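Local atomic coordinates of nitrophorin Cim l NP (Cimex lectularius, PDB entry 2IMQ), a protein that carries nitric oxide on a cysteine-ligated heme b in the saliva of the bed bug and delivers it to the victim during feeding, causing vasodilation. Residues T36-A41 and E92-Q97; D155-D160 and L246-T251; T223-P228 and D234-P239. All coordinates share one frame; numbering follows the deposited sequence.

Interaction 1: T36-A41 and E92-Q97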
ATOM      1  N   THR A  36       6.428   7.472 -16.482  1.00 26.23           N
ATOM      2  CA  THR A  36       7.047   6.194 -16.725  1.00 26.58           C
ATOM      3  C   THR A  36       7.877   5.785 -15.496  1.00 25.50           C
ATOM      4  O   THR A  36       9.104   5.787 -15.530  1.00 26.92           O
ATOM      5  CB  THR A  36       7.960   6.306 -17.975  1.00 29.20           C
ATOM      6  OG1 THR A  36       8.789   7.474 -17.870  1.00 33.24           O
ATOM      7  CG2 THR A  36       7.161   6.590 -19.197  1.00 30.03           C
ATOM      8  N   PRO A  37       7.232   5.429 -14.381  1.00 23.25           N
ATOM      9  CA  PRO A  37       8.001   5.170 -13.185  1.00 23.11           C
ATOM     10  C   PRO A  37       8.858   3.966 -13.330  1.00 20.52           C
ATOM     11  O   PRO A  37       8.531   3.026 -14.047  1.00 22.39           O
ATOM     12  CB  PRO A  37       6.936   4.918 -12.137  1.00 23.13           C
ATOM     13  CG  PRO A  37       5.753   4.487 -12.876  1.00 22.59           C
ATOM     14  CD  PRO A  37       5.793   5.295 -14.158  1.00 23.17           C
ATOM     15  N   ASP A  38       9.971   3.936 -12.615  1.00 19.95           N
ATOM     16  CA  ASP A  38      10.869   2.795 -12.656  1.00 20.54           C
ATOM     17  C   ASP A  38      10.360   1.548 -11.976  1.00 21.33           C
ATOM     18  O   ASP A  38      10.584   0.437 -12.446  1.00 21.03           O
ATOM     19  CB  ASP A  38      12.216   3.220 -12.096  1.00 22.16           C
ATOM     20  CG  ASP A  38      12.796   4.365 -12.855  1.00 22.13           C
ATOM     21  OD1 ASP A  38      13.147   4.159 -14.059  1.00 25.30           O
ATOM     22  OD2 ASP A  38      12.841   5.521 -12.371  1.00 25.29           O
ATOM     23  N   VAL A  39       9.645   1.740 -10.858  1.00 18.93           N
ATOM     24  CA  VAL A  39       9.115   0.644 -10.061  1.00 18.77           C
ATOM     25  C   VAL A  39       7.642   0.930  -9.771  1.00 16.50           C
ATOM     26  O   VAL A  39       7.279   2.080  -9.503  1.00 18.88           O
ATOM     27  CB  VAL A  39       9.890   0.529  -8.715  1.00 18.49           C
ATOM     28  CG1 VAL A  39       9.278  -0.543  -7.863  1.00 21.16           C
ATOM     29  CG2 VAL A  39      11.363   0.342  -9.044  1.00 21.30           C
ATOM     30  N   ILE A  40       6.835  -0.107  -9.872  1.00 17.79           N
ATOM     31  CA  ILE A  40       5.415  -0.002  -9.473  1.00 17.62           C
ATOM     32  C   ILE A  40       5.062  -1.135  -8.545  1.00 16.82           C
ATOM     33  O   ILE A  40       5.397  -2.303  -8.802  1.00 18.47           O
ATOM     34  CB  ILE A  40       4.501  -0.120 -10.727  1.00 18.41           C
ATOM     35  CG1 ILE A  40       4.748   1.000 -11.738  1.00 20.28           C
ATOM     36  CG2 ILE A  40       3.059  -0.079 -10.341  1.00 18.10           C
ATOM     37  CD1 ILE A  40       4.034   0.781 -13.089  1.00 21.21           C
ATOM     38  N   ALA A  41       4.404  -0.811  -7.430  1.00 15.87           N
ATOM     39  CA  ALA A  41       3.948  -1.823  -6.502  1.00 16.57           C
ATOM     40  C   ALA A  41       2.434  -1.671  -6.312  1.00 14.77           C
ATOM     41  O   ALA A  41       1.951  -0.537  -6.190  1.00 16.31           O
ATOM     42  CB  ALA A  41       4.645  -1.714  -5.198  1.00 17.52           C
ATOM     43  N   GLU A  92      12.411  -3.399 -17.034  1.00 26.52           N
ATOM     44  CA  GLU A  92      13.390  -4.422 -17.357  1.00 27.42           C
ATOM     45  C   GLU A  92      14.810  -3.857 -17.523  1.00 27.51           C
ATOM     46  O   GLU A  92      15.771  -4.511 -17.170  1.00 27.65           O
ATOM     47  CB  GLU A  92      12.941  -5.129 -18.637  1.00 27.77           C
ATOM     48  CG  GLU A  92      13.969  -6.049 -19.260  1.00 30.18           C
ATOM     49  CD  GLU A  92      14.408  -7.155 -18.340  1.00 36.69           C
ATOM     50  OE1 GLU A  92      13.566  -7.606 -17.524  1.00 37.35           O
ATOM     51  OE2 GLU A  92      15.595  -7.554 -18.439  1.00 40.34           O
ATOM     52  N   LYS A  93      14.934  -2.640 -18.013  1.00 27.16           N
ATOM     53  CA  LYS A  93      16.262  -2.045 -18.226  1.00 29.07           C
ATOM     54  C   LYS A  93      17.116  -1.882 -16.949  1.00 29.14           C
ATOM     55  O   LYS A  93      18.312  -1.734 -17.024  1.00 29.63           O
ATOM     56  CB  LYS A  93      16.137  -0.722 -18.973  1.00 29.54           C
ATOM     57  CG  LYS A  93      15.528   0.373 -18.167  1.00 31.69           C
ATOM     58  CD  LYS A  93      15.742   1.716 -18.806  1.00 33.08           C
ATOM     59  CE  LYS A  93      14.849   2.752 -18.175  1.00 35.44           C
ATOM     60  NZ  LYS A  93      14.715   3.950 -19.030  1.00 38.05           N
ATOM     61  N   HIS A  94      16.515  -1.952 -15.759  1.00 27.69           N
ATOM     62  CA  HIS A  94      17.277  -1.768 -14.528  1.00 27.51           C
ATOM     63  C   HIS A  94      17.809  -3.080 -13.948  1.00 27.15           C
ATOM     64  O   HIS A  94      18.581  -3.076 -12.986  1.00 28.53           O
ATOM     65  CB  HIS A  94      16.375  -1.093 -13.501  1.00 25.86           C
ATOM     66  CG  HIS A  94      15.906   0.259 -13.914  1.00 28.36           C
ATOM     67  ND1 HIS A  94      16.742   1.222 -14.438  1.00 28.50           N
ATOM     68  CD2 HIS A  94      14.687   0.834 -13.825  1.00 26.53           C
ATOM     69  CE1 HIS A  94      16.059   2.328 -14.658  1.00 28.90           C
ATOM     70  NE2 HIS A  94      14.810   2.121 -14.275  1.00 26.76           N
ATOM     71  N   LEU A  95      17.358  -4.199 -14.481  1.00 27.10           N
ATOM     72  CA  LEU A  95      17.561  -5.485 -13.844  1.00 28.25           C
ATOM     73  C   LEU A  95      18.903  -6.122 -14.231  1.00 29.15           C
ATOM     74  O   LEU A  95      19.231  -6.219 -15.412  1.00 30.04           O
ATOM     75  CB  LEU A  95      16.440  -6.446 -14.175  1.00 29.90           C
ATOM     76  CG  LEU A  95      15.035  -5.925 -13.816  1.00 30.19           C
ATOM     77  CD1 LEU A  95      14.055  -7.027 -14.085  1.00 32.40           C
ATOM     78  CD2 LEU A  95      14.881  -5.416 -12.355  1.00 27.05           C
ATOM     79  N   ASP A  96      19.675  -6.490 -13.210  1.00 29.32           N
ATOM     80  CA  ASP A  96      20.884  -7.335 -13.385  1.00 30.48           C
ATOM     81  C   ASP A  96      20.617  -8.606 -12.585  1.00 30.71           C
ATOM     82  O   ASP A  96      20.605  -8.602 -11.337  1.00 29.23           O
ATOM     83  CB  ASP A  96      22.145  -6.614 -12.922  1.00 30.83           C
ATOM     84  CG  ASP A  96      23.424  -7.483 -13.080  1.00 32.87           C
ATOM     85  OD1 ASP A  96      23.315  -8.649 -13.500  1.00 37.76           O
ATOM     86  OD2 ASP A  96      24.577  -7.070 -12.774  1.00 39.46           O
ATOM     87  N   GLN A  97      20.335  -9.698 -13.279  1.00 31.67           N
ATOM     88  CA  GLN A  97      19.972 -10.940 -12.606  1.00 32.71           C
ATOM     89  C   GLN A  97      20.994 -11.438 -11.596  1.00 32.01           C
ATOM     90  O   GLN A  97      20.647 -12.177 -10.669  1.00 32.47           O
ATOM     91  CB  GLN A  97      19.706 -12.034 -13.617  1.00 33.11           C
ATOM     92  CG  GLN A  97      19.401 -13.402 -12.992  1.00 35.87           C
ATOM     93  CD  GLN A  97      18.786 -14.401 -13.959  1.00 38.03           C
ATOM     94  OE1 GLN A  97      19.237 -14.536 -15.116  1.00 46.20           O
ATOM     95  NE2 GLN A  97      17.778 -15.147 -13.479  1.00 41.65           N
TER
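Asp-38 and His-94 meet through one short hydrogen bond: His-94 NE2 donates to Asp-38 OD1 over 2.6 Å, with an N-H...O angle of 163°. The acceptor lies at the ring edge, close to the imidazole plane, so the N-H is well aimed. On the acceptor side the approach is less even: OD1 is met from above the carboxylate plane, 44° out of it, and the two flat groups are turned 63° apart. The side chains themselves cross at about a right angle, and Asp-38 CB packs 3.8 Å from His-94 CD2. Over one face of the imidazole lies Lys-93 CG, and the lysine chain then runs on until Lys-93 NZ is 5.2 Å from Asp-38 OD1, a distance at which its charge could still help stabilise the carboxylate. Both partners are anchored by their remaining polar atoms. His-94 ND1 is hydrogen-bonded to the hydroxyl of Tyr-125, whose ring also meets the imidazole, and Asp-38 OD2 accepts a hydrogen bond from the backbone N of Ser-8. With both nitrogens engaged, rotation of the imidazole is restrained. Leu-7 of strand 6-17 touches both side chains. Asp-38 just precedes strand 39-46, whereas His-94 closes the 3-10 turn after strand 84-91, which lies antiparallel beside 39-46. The pair is a His-carboxylate hydrogen bond at the margin of the beta-sandwich of the DNase I-like fold, away from the heme.

Interaction 2: D155-D160 and L246-T251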
ATOM      1  N   ASP A 155       9.221  -5.508   8.910  1.00 18.59           N
ATOM      2  CA  ASP A 155       9.858  -4.199   8.967  1.00 19.50           C
ATOM      3  C   ASP A 155      11.351  -4.388   8.704  1.00 20.55           C
ATOM      4  O   ASP A 155      12.157  -4.661   9.636  1.00 20.67           O
ATOM      5  CB  ASP A 155       9.664  -3.557  10.330  1.00 19.13           C
ATOM      6  CG  ASP A 155      10.130  -2.153  10.379  1.00 20.05           C
ATOM      7  OD1 ASP A 155      10.988  -1.742   9.535  1.00 20.73           O
ATOM      8  OD2 ASP A 155       9.712  -1.383  11.269  1.00 21.62           O
ATOM      9  N   TYR A 156      11.742  -4.187   7.441  1.00 20.72           N
ATOM     10  CA  TYR A 156      13.116  -4.401   7.002  1.00 21.83           C
ATOM     11  C   TYR A 156      14.018  -3.218   7.301  1.00 22.08           C
ATOM     12  O   TYR A 156      15.184  -3.174   6.855  1.00 24.06           O
ATOM     13  CB  TYR A 156      13.134  -4.812   5.522  1.00 21.54           C
ATOM     14  CG  TYR A 156      12.906  -6.274   5.269  1.00 22.34           C
ATOM     15  CD1 TYR A 156      12.025  -7.039   6.003  1.00 23.07           C
ATOM     16  CD2 TYR A 156      13.554  -6.885   4.227  1.00 24.33           C
ATOM     17  CE1 TYR A 156      11.870  -8.394   5.751  1.00 24.04           C
ATOM     18  CE2 TYR A 156      13.398  -8.220   3.968  1.00 23.10           C
ATOM     19  CZ  TYR A 156      12.571  -8.964   4.732  1.00 23.38           C
ATOM     20  OH  TYR A 156      12.373 -10.298   4.504  1.00 26.97           O
ATOM     21  N   SER A 157      13.525  -2.258   8.069  1.00 22.88           N
ATOM     22  CA  SER A 157      14.362  -1.206   8.629  1.00 25.78           C
ATOM     23  C   SER A 157      14.941  -1.667   9.977  1.00 26.39           C
ATOM     24  O   SER A 157      15.885  -1.042  10.472  1.00 29.55           O
ATOM     25  CB  SER A 157      13.620   0.113   8.820  1.00 26.42           C
ATOM     26  OG  SER A 157      12.782   0.112   9.943  1.00 25.52           O
ATOM     27  N   LYS A 158      14.358  -2.724  10.567  1.00 27.63           N
ATOM     28  CA  LYS A 158      14.751  -3.266  11.887  1.00 30.52           C
ATOM     29  C   LYS A 158      15.394  -4.584  11.605  1.00 32.11           C
ATOM     30  O   LYS A 158      15.001  -5.613  12.156  1.00 35.32           O
ATOM     31  CB  LYS A 158      13.530  -3.505  12.749  1.00 30.28           C
ATOM     32  CG  LYS A 158      12.962  -2.308  13.307  1.00 30.91           C
ATOM     33  CD  LYS A 158      11.832  -2.666  14.235  1.00 32.80           C
ATOM     34  CE  LYS A 158      11.325  -1.419  14.868  1.00 33.60           C
ATOM     35  NZ  LYS A 158      12.442  -0.691  15.618  1.00 38.30           N
ATOM     36  N   LYS A 159      16.290  -4.576  10.637  1.00 33.13           N
ATOM     37  CA  LYS A 159      17.102  -5.729  10.273  1.00 33.46           C
ATOM     38  C   LYS A 159      18.541  -5.300  10.572  1.00 33.24           C
ATOM     39  O   LYS A 159      18.831  -4.122  10.713  1.00 32.36           O
ATOM     40  CB  LYS A 159      16.955  -6.079   8.788  1.00 34.41           C
ATOM     41  CG  LYS A 159      15.738  -6.960   8.471  1.00 37.05           C
ATOM     42  CD  LYS A 159      15.935  -7.835   7.255  1.00 37.51           C
ATOM     43  CE  LYS A 159      16.324  -9.286   7.604  1.00 41.00           C
ATOM     44  NZ  LYS A 159      15.161 -10.149   8.040  1.00 44.00           N
ATOM     45  N   ASP A 160      19.440  -6.265  10.663  1.00 33.10           N
ATOM     46  CA  ASP A 160      20.856  -5.962  10.915  1.00 32.79           C
ATOM     47  C   ASP A 160      21.461  -5.151   9.756  1.00 31.96           C
ATOM     48  O   ASP A 160      22.305  -4.266   9.940  1.00 31.76           O
ATOM     49  CB  ASP A 160      21.641  -7.267  11.064  1.00 32.94           C
ATOM     50  CG  ASP A 160      21.331  -8.003  12.349  1.00 34.68           C
ATOM     51  OD1 ASP A 160      21.612  -9.246  12.404  1.00 34.85           O
ATOM     52  OD2 ASP A 160      20.847  -7.422  13.355  1.00 34.04           O
ATOM     53  N   LEU A 246       3.538   4.379   3.533  1.00 13.49           N
ATOM     54  CA  LEU A 246       4.588   4.824   4.433  1.00 13.41           C
ATOM     55  C   LEU A 246       5.915   4.521   3.755  1.00 14.78           C
ATOM     56  O   LEU A 246       6.068   3.565   2.995  1.00 15.38           O
ATOM     57  CB  LEU A 246       4.559   4.056   5.753  1.00 14.65           C
ATOM     58  CG  LEU A 246       3.276   4.085   6.499  1.00 14.65           C
ATOM     59  CD1 LEU A 246       3.424   3.256   7.774  1.00 16.90           C
ATOM     60  CD2 LEU A 246       2.795   5.508   6.777  1.00 16.70           C
ATOM     61  N   TYR A 247       6.905   5.353   4.051  1.00 14.60           N
ATOM     62  CA  TYR A 247       8.247   5.170   3.498  1.00 15.17           C
ATOM     63  C   TYR A 247       9.321   5.411   4.515  1.00 15.54           C
ATOM     64  O   TYR A 247       9.114   6.126   5.479  1.00 16.77           O
ATOM     65  CB  TYR A 247       8.481   6.114   2.313  1.00 16.11           C
ATOM     66  CG  TYR A 247       8.493   7.582   2.599  1.00 16.47           C
ATOM     67  CD1 TYR A 247       9.707   8.279   2.827  1.00 19.31           C
ATOM     68  CD2 TYR A 247       7.350   8.318   2.658  1.00 17.23           C
ATOM     69  CE1 TYR A 247       9.729   9.660   3.085  1.00 18.76           C
ATOM     70  CE2 TYR A 247       7.381   9.691   2.880  1.00 17.84           C
ATOM     71  CZ  TYR A 247       8.545  10.355   3.108  1.00 20.73           C
ATOM     72  OH  TYR A 247       8.490  11.736   3.339  1.00 24.14           O
ATOM     73  N   LYS A 248      10.478   4.810   4.250  1.00 16.80           N
ATOM     74  CA  LYS A 248      11.632   4.959   5.123  1.00 17.60           C
ATOM     75  C   LYS A 248      12.838   4.533   4.329  1.00 18.42           C
ATOM     76  O   LYS A 248      12.747   3.711   3.434  1.00 17.48           O
ATOM     77  CB  LYS A 248      11.501   4.001   6.341  1.00 19.89           C
ATOM     78  CG  LYS A 248      12.401   4.204   7.525  1.00 20.89           C
ATOM     79  CD  LYS A 248      11.965   3.255   8.655  1.00 22.71           C
ATOM     80  CE  LYS A 248      12.908   3.428   9.818  1.00 26.67           C
ATOM     81  NZ  LYS A 248      12.557   2.636  10.953  1.00 29.38           N
ATOM     82  N   SER A 249      14.000   4.989   4.790  1.00 19.08           N
ATOM     83  CA  SER A 249      15.307   4.465   4.366  1.00 18.34           C
ATOM     84  C   SER A 249      16.044   3.968   5.567  1.00 20.60           C
ATOM     85  O   SER A 249      16.046   4.607   6.585  1.00 20.86           O
ATOM     86  CB  SER A 249      16.160   5.541   3.723  1.00 18.67           C
ATOM     87  OG  SER A 249      17.484   5.058   3.366  1.00 19.74           O
ATOM     88  N   GLY A 250      16.683   2.822   5.400  1.00 21.37           N
ATOM     89  CA  GLY A 250      17.560   2.288   6.411  1.00 21.21           C
ATOM     90  C   GLY A 250      18.965   2.864   6.374  1.00 21.55           C
ATOM     91  O   GLY A 250      19.761   2.582   7.271  1.00 22.54           O
ATOM     92  N   THR A 251      19.283   3.661   5.368  1.00 21.89           N
ATOM     93  CA  THR A 251      20.685   3.994   5.068  1.00 21.97           C
ATOM     94  C   THR A 251      20.888   5.455   4.722  1.00 22.05           C
ATOM     95  O   THR A 251      21.882   5.821   4.056  1.00 23.61           O
ATOM     96  CB  THR A 251      21.225   3.135   3.921  1.00 22.68           C
ATOM     97  OG1 THR A 251      20.395   3.338   2.769  1.00 24.32           O
ATOM     98  CG2 THR A 251      21.219   1.672   4.210  1.00 25.14           C
TER
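Two torsions bring Ser-157 and Lys-248 together: the serine OG sits between its backbone N and carbonyl carbon (chi1 77°), while the lysine CG is anti to its own N (chi1 -166°) and the chain beyond is fully extended, carrying NZ to the hydroxyl. Lys-248 thereby reaches from strand 243-248 to the turn, and Lys-248 NZ donates to Ser-157 OG at 2.7 Å. The last methylenes lie against the serine as well, with Lys-248 CE 3.5 Å from Ser-157 CB. Ser-157 OG in turn donates a hydrogen bond to Asp-155 OD1 at 2.6 Å. Asp-155 OD1 also accepts from Ser-157 N at 3.0 Å, closing an Asx turn; the hydroxyl comes on the syn side and the N-H on the anti side, both from the same face of the carboxylate. Asp-155 OD2 is held by Tyr-150 OH and Trp-213 NE1, so the acid that positions the serine is itself fixed. Lys-248 NZ has a further acceptor in the carbonyl of Asp-211. The type I turn from Asp-155 to Lys-158 belongs to the loop between strands 127-135 and 165-169. Lys-248 ends strand 243-248, an edge strand of its five-stranded sheet, and pairs through its backbone with Leu-166 of the adjoining strand 165-169.

Interaction 3: T223-P228 and D234-P239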
ATOM      1  N   THR A 223     -10.813   8.040   2.939  1.00 13.58           N
ATOM      2  CA  THR A 223     -11.061   7.139   1.816  1.00 14.20           C
ATOM      3  C   THR A 223     -12.075   6.025   2.139  1.00 13.82           C
ATOM      4  O   THR A 223     -12.347   5.159   1.304  1.00 16.33           O
ATOM      5  CB  THR A 223      -9.757   6.504   1.376  1.00 14.80           C
ATOM      6  OG1 THR A 223      -9.160   5.787   2.481  1.00 14.87           O
ATOM      7  CG2 THR A 223      -8.790   7.549   0.857  1.00 15.90           C
ATOM      8  N   TYR A 224     -12.691   6.091   3.297  1.00 14.08           N
ATOM      9  CA  TYR A 224     -13.599   5.132   3.809  1.00 14.18           C
ATOM     10  C   TYR A 224     -14.500   5.845   4.823  1.00 14.29           C
ATOM     11  O   TYR A 224     -14.067   6.815   5.432  1.00 15.45           O
ATOM     12  CB  TYR A 224     -12.813   4.002   4.483  1.00 15.64           C
ATOM     13  CG  TYR A 224     -13.503   3.013   5.299  1.00 15.08           C
ATOM     14  CD1 TYR A 224     -14.040   1.859   4.750  1.00 17.11           C
ATOM     15  CD2 TYR A 224     -13.629   3.210   6.664  1.00 16.73           C
ATOM     16  CE1 TYR A 224     -14.649   0.900   5.544  1.00 19.43           C
ATOM     17  CE2 TYR A 224     -14.166   2.232   7.475  1.00 19.57           C
ATOM     18  CZ  TYR A 224     -14.718   1.094   6.905  1.00 20.22           C
ATOM     19  OH  TYR A 224     -15.345   0.124   7.661  1.00 26.17           O
ATOM     20  N   LYS A 225     -15.723   5.430   5.019  1.00 15.31           N
ATOM     21  CA  LYS A 225     -16.435   4.399   4.296  1.00 17.07           C
ATOM     22  C   LYS A 225     -17.466   5.050   3.411  1.00 18.56           C
ATOM     23  O   LYS A 225     -18.273   5.839   3.908  1.00 20.13           O
ATOM     24  CB  LYS A 225     -17.125   3.496   5.315  1.00 17.72           C
ATOM     25  CG  LYS A 225     -17.958   2.332   4.767  1.00 20.61           C
ATOM     26  CD  LYS A 225     -18.610   1.634   5.933  1.00 25.32           C
ATOM     27  CE  LYS A 225     -19.465   0.473   5.564  1.00 30.71           C
ATOM     28  NZ  LYS A 225     -20.153  -0.120   6.793  1.00 32.41           N
ATOM     29  N   PHE A 226     -17.452   4.704   2.136  1.00 19.19           N
ATOM     30  CA  PHE A 226     -18.353   5.263   1.144  1.00 21.01           C
ATOM     31  C   PHE A 226     -19.480   4.297   0.841  1.00 23.84           C
ATOM     32  O   PHE A 226     -19.352   3.065   0.926  1.00 23.60           O
ATOM     33  CB  PHE A 226     -17.611   5.584  -0.132  1.00 21.23           C
ATOM     34  CG  PHE A 226     -16.714   6.758  -0.022  1.00 18.99           C
ATOM     35  CD1 PHE A 226     -15.359   6.601   0.257  1.00 18.54           C
ATOM     36  CD2 PHE A 226     -17.243   8.041  -0.103  1.00 20.47           C
ATOM     37  CE1 PHE A 226     -14.563   7.709   0.378  1.00 19.68           C
ATOM     38  CE2 PHE A 226     -16.452   9.153   0.010  1.00 21.05           C
ATOM     39  CZ  PHE A 226     -15.116   8.980   0.280  1.00 20.97           C
ATOM     40  N   LYS A 227     -20.604   4.872   0.442  1.00 26.50           N
ATOM     41  CA  LYS A 227     -21.648   4.045  -0.159  1.00 29.25           C
ATOM     42  C   LYS A 227     -21.154   3.743  -1.570  1.00 29.85           C
ATOM     43  O   LYS A 227     -20.765   4.662  -2.271  1.00 30.48           O
ATOM     44  CB  LYS A 227     -22.978   4.789  -0.144  1.00 30.04           C
ATOM     45  CG  LYS A 227     -23.433   5.207   1.227  1.00 30.95           C
ATOM     46  CD  LYS A 227     -24.709   6.016   1.175  1.00 34.14           C
ATOM     47  CE  LYS A 227     -25.227   6.237   2.577  1.00 36.82           C
ATOM     48  NZ  LYS A 227     -25.586   4.932   3.191  1.00 39.16           N
ATOM     49  N   PRO A 228     -21.045   2.477  -1.966  1.00 31.76           N
ATOM     50  CA  PRO A 228     -20.484   2.150  -3.289  1.00 33.17           C
ATOM     51  C   PRO A 228     -21.077   2.942  -4.463  1.00 34.58           C
ATOM     52  O   PRO A 228     -22.275   3.251  -4.475  1.00 34.41           O
ATOM     53  CB  PRO A 228     -20.819   0.673  -3.437  1.00 33.34           C
ATOM     54  CG  PRO A 228     -20.807   0.165  -2.074  1.00 32.21           C
ATOM     55  CD  PRO A 228     -21.395   1.257  -1.223  1.00 32.24           C
ATOM     56  N   ASP A 234     -20.893   6.634   4.052  1.00 23.90           N
ATOM     57  CA  ASP A 234     -21.685   5.807   4.914  1.00 24.66           C
ATOM     58  C   ASP A 234     -21.224   6.035   6.355  1.00 23.68           C
ATOM     59  O   ASP A 234     -20.148   5.547   6.776  1.00 22.74           O
ATOM     60  CB  ASP A 234     -21.520   4.366   4.490  1.00 25.71           C
ATOM     61  CG  ASP A 234     -22.278   3.416   5.378  1.00 27.30           C
ATOM     62  OD1 ASP A 234     -22.779   3.835   6.418  1.00 29.54           O
ATOM     63  OD2 ASP A 234     -22.381   2.188   5.133  1.00 36.12           O
ATOM     64  N   LEU A 235     -22.029   6.773   7.118  1.00 23.95           N
ATOM     65  CA  LEU A 235     -21.635   7.220   8.423  1.00 23.68           C
ATOM     66  C   LEU A 235     -21.892   6.242   9.548  1.00 24.91           C
ATOM     67  O   LEU A 235     -21.705   6.580  10.700  1.00 26.04           O
ATOM     68  CB  LEU A 235     -22.185   8.612   8.722  1.00 24.74           C
ATOM     69  CG  LEU A 235     -21.688   9.654   7.705  1.00 24.39           C
ATOM     70  CD1 LEU A 235     -22.565  10.872   7.733  1.00 28.85           C
ATOM     71  CD2 LEU A 235     -20.200   9.967   7.896  1.00 23.25           C
ATOM     72  N   SER A 236     -22.195   4.984   9.182  1.00 24.79           N
ATOM     73  CA  SER A 236     -22.072   3.835  10.087  1.00 24.86           C
ATOM     74  C   SER A 236     -20.654   3.598  10.618  1.00 23.64           C
ATOM     75  O   SER A 236     -20.461   2.971  11.642  1.00 26.48           O
ATOM     76  CB  SER A 236     -22.555   2.531   9.450  1.00 25.58           C
ATOM     77  OG  SER A 236     -21.768   2.118   8.359  1.00 28.32           O
ATOM     78  N   ALA A 237     -19.657   4.140   9.932  1.00 21.84           N
ATOM     79  CA  ALA A 237     -18.279   4.201  10.423  1.00 20.12           C
ATOM     80  C   ALA A 237     -17.799   5.641  10.398  1.00 18.85           C
ATOM     81  O   ALA A 237     -18.108   6.429   9.514  1.00 19.31           O
ATOM     82  CB  ALA A 237     -17.390   3.340   9.531  1.00 21.16           C
ATOM     83  N   THR A 238     -16.969   5.960  11.361  1.00 16.45           N
ATOM     84  CA  THR A 238     -16.277   7.252  11.314  1.00 14.57           C
ATOM     85  C   THR A 238     -15.387   7.293  10.102  1.00 13.67           C
ATOM     86  O   THR A 238     -14.537   6.421   9.894  1.00 14.17           O
ATOM     87  CB  THR A 238     -15.434   7.460  12.574  1.00 14.82           C
ATOM     88  OG1 THR A 238     -16.348   7.486  13.686  1.00 17.26           O
ATOM     89  CG2 THR A 238     -14.676   8.760  12.541  1.00 15.45           C
ATOM     90  N   PRO A 239     -15.535   8.289   9.244  1.00 13.80           N
ATOM     91  CA  PRO A 239     -14.655   8.441   8.100  1.00 13.15           C
ATOM     92  C   PRO A 239     -13.195   8.361   8.513  1.00 12.62           C
ATOM     93  O   PRO A 239     -12.749   9.015   9.450  1.00 13.50           O
ATOM     94  CB  PRO A 239     -15.012   9.862   7.569  1.00 14.40           C
ATOM     95  CG  PRO A 239     -16.465  10.033   7.910  1.00 15.83           C
ATOM     96  CD  PRO A 239     -16.576   9.330   9.274  1.00 13.48           C
TER
HETATM   97  O   HOH W   1     -17.620   6.797   6.799  1.00 17.63           O
HETATM   98  O   HOH W   2     -20.837   1.420   2.313  1.00 38.62           O
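Tyr-224 touches 234-239 in two places: Tyr-224 CE2 rests 4.0 Å from Ala-237 CB, and Tyr-224 O receives a CA-H...O contact from Pro-239 CA at 3.2 Å. A cis peptide bond joins it to Lys-225, whose CB lies over the centre of one face of the tyrosine ring. Lys-225 carries most of the polar contact. Lys-225 O accepts from Asp-234 N at 2.7 Å, the donor tilted from the carbonyl plane. Fully extended from a CG anti to the backbone N (chi1 179°), its side chain lies alongside Asp-234, pointing the same way. Lys-225 NZ thus reaches Ser-236 OG at 3.2 Å and forms a long salt bridge with Asp-234 OD2 at 3.6 Å. The serine is preset for this: Ser-236 N donates to Asp-234 OD1, an Asx turn inside the type I turn from Asp-234 to Ala-237, and Ser-236 OG donates to the same oxygen from the same face of the carboxylate. One water links the backbones, accepting from Lys-225 N and lying within hydrogen-bonding distance of Asp-234 O and Ala-237 O. The CB of Phe-226 points away from 234-239; a second water, 2.6 Å from Phe-226 O, also reaches Asp-234 OD2, weakly. At the outer end Lys-227 CG packs 3.9 Å from Asp-234 CB, the two side chains crossing. Both segments belong to the long connection between helix 201-206 and strand 243-248. Tyr-224 stacks on His-271 and Phe-226 on Tyr-233, while Thr-238 and Pro-239 rest on Ala-183 of helix 180-188.

How the interactions relate
The three contacts are separate, none touching another, and all lie away from the heme pocket and its iron ligand Cys-60. Interactions 1 and 2 have centres about 21 Å apart, with nearest atoms about 10 Å apart. They serve different sheets of the sandwich: 36-41 leads into a strand of the six-stranded sheet, whereas 246-251 begins on an edge strand of the five-stranded one. Interaction 3 lies across the chain's centre from both, its centre about 36 Å from that of interaction 1 and about 33 Å from that of interaction 2. In sequence, interaction 1 is complete before interaction 2 opens, and interaction 3 falls between the two segments of interaction 2.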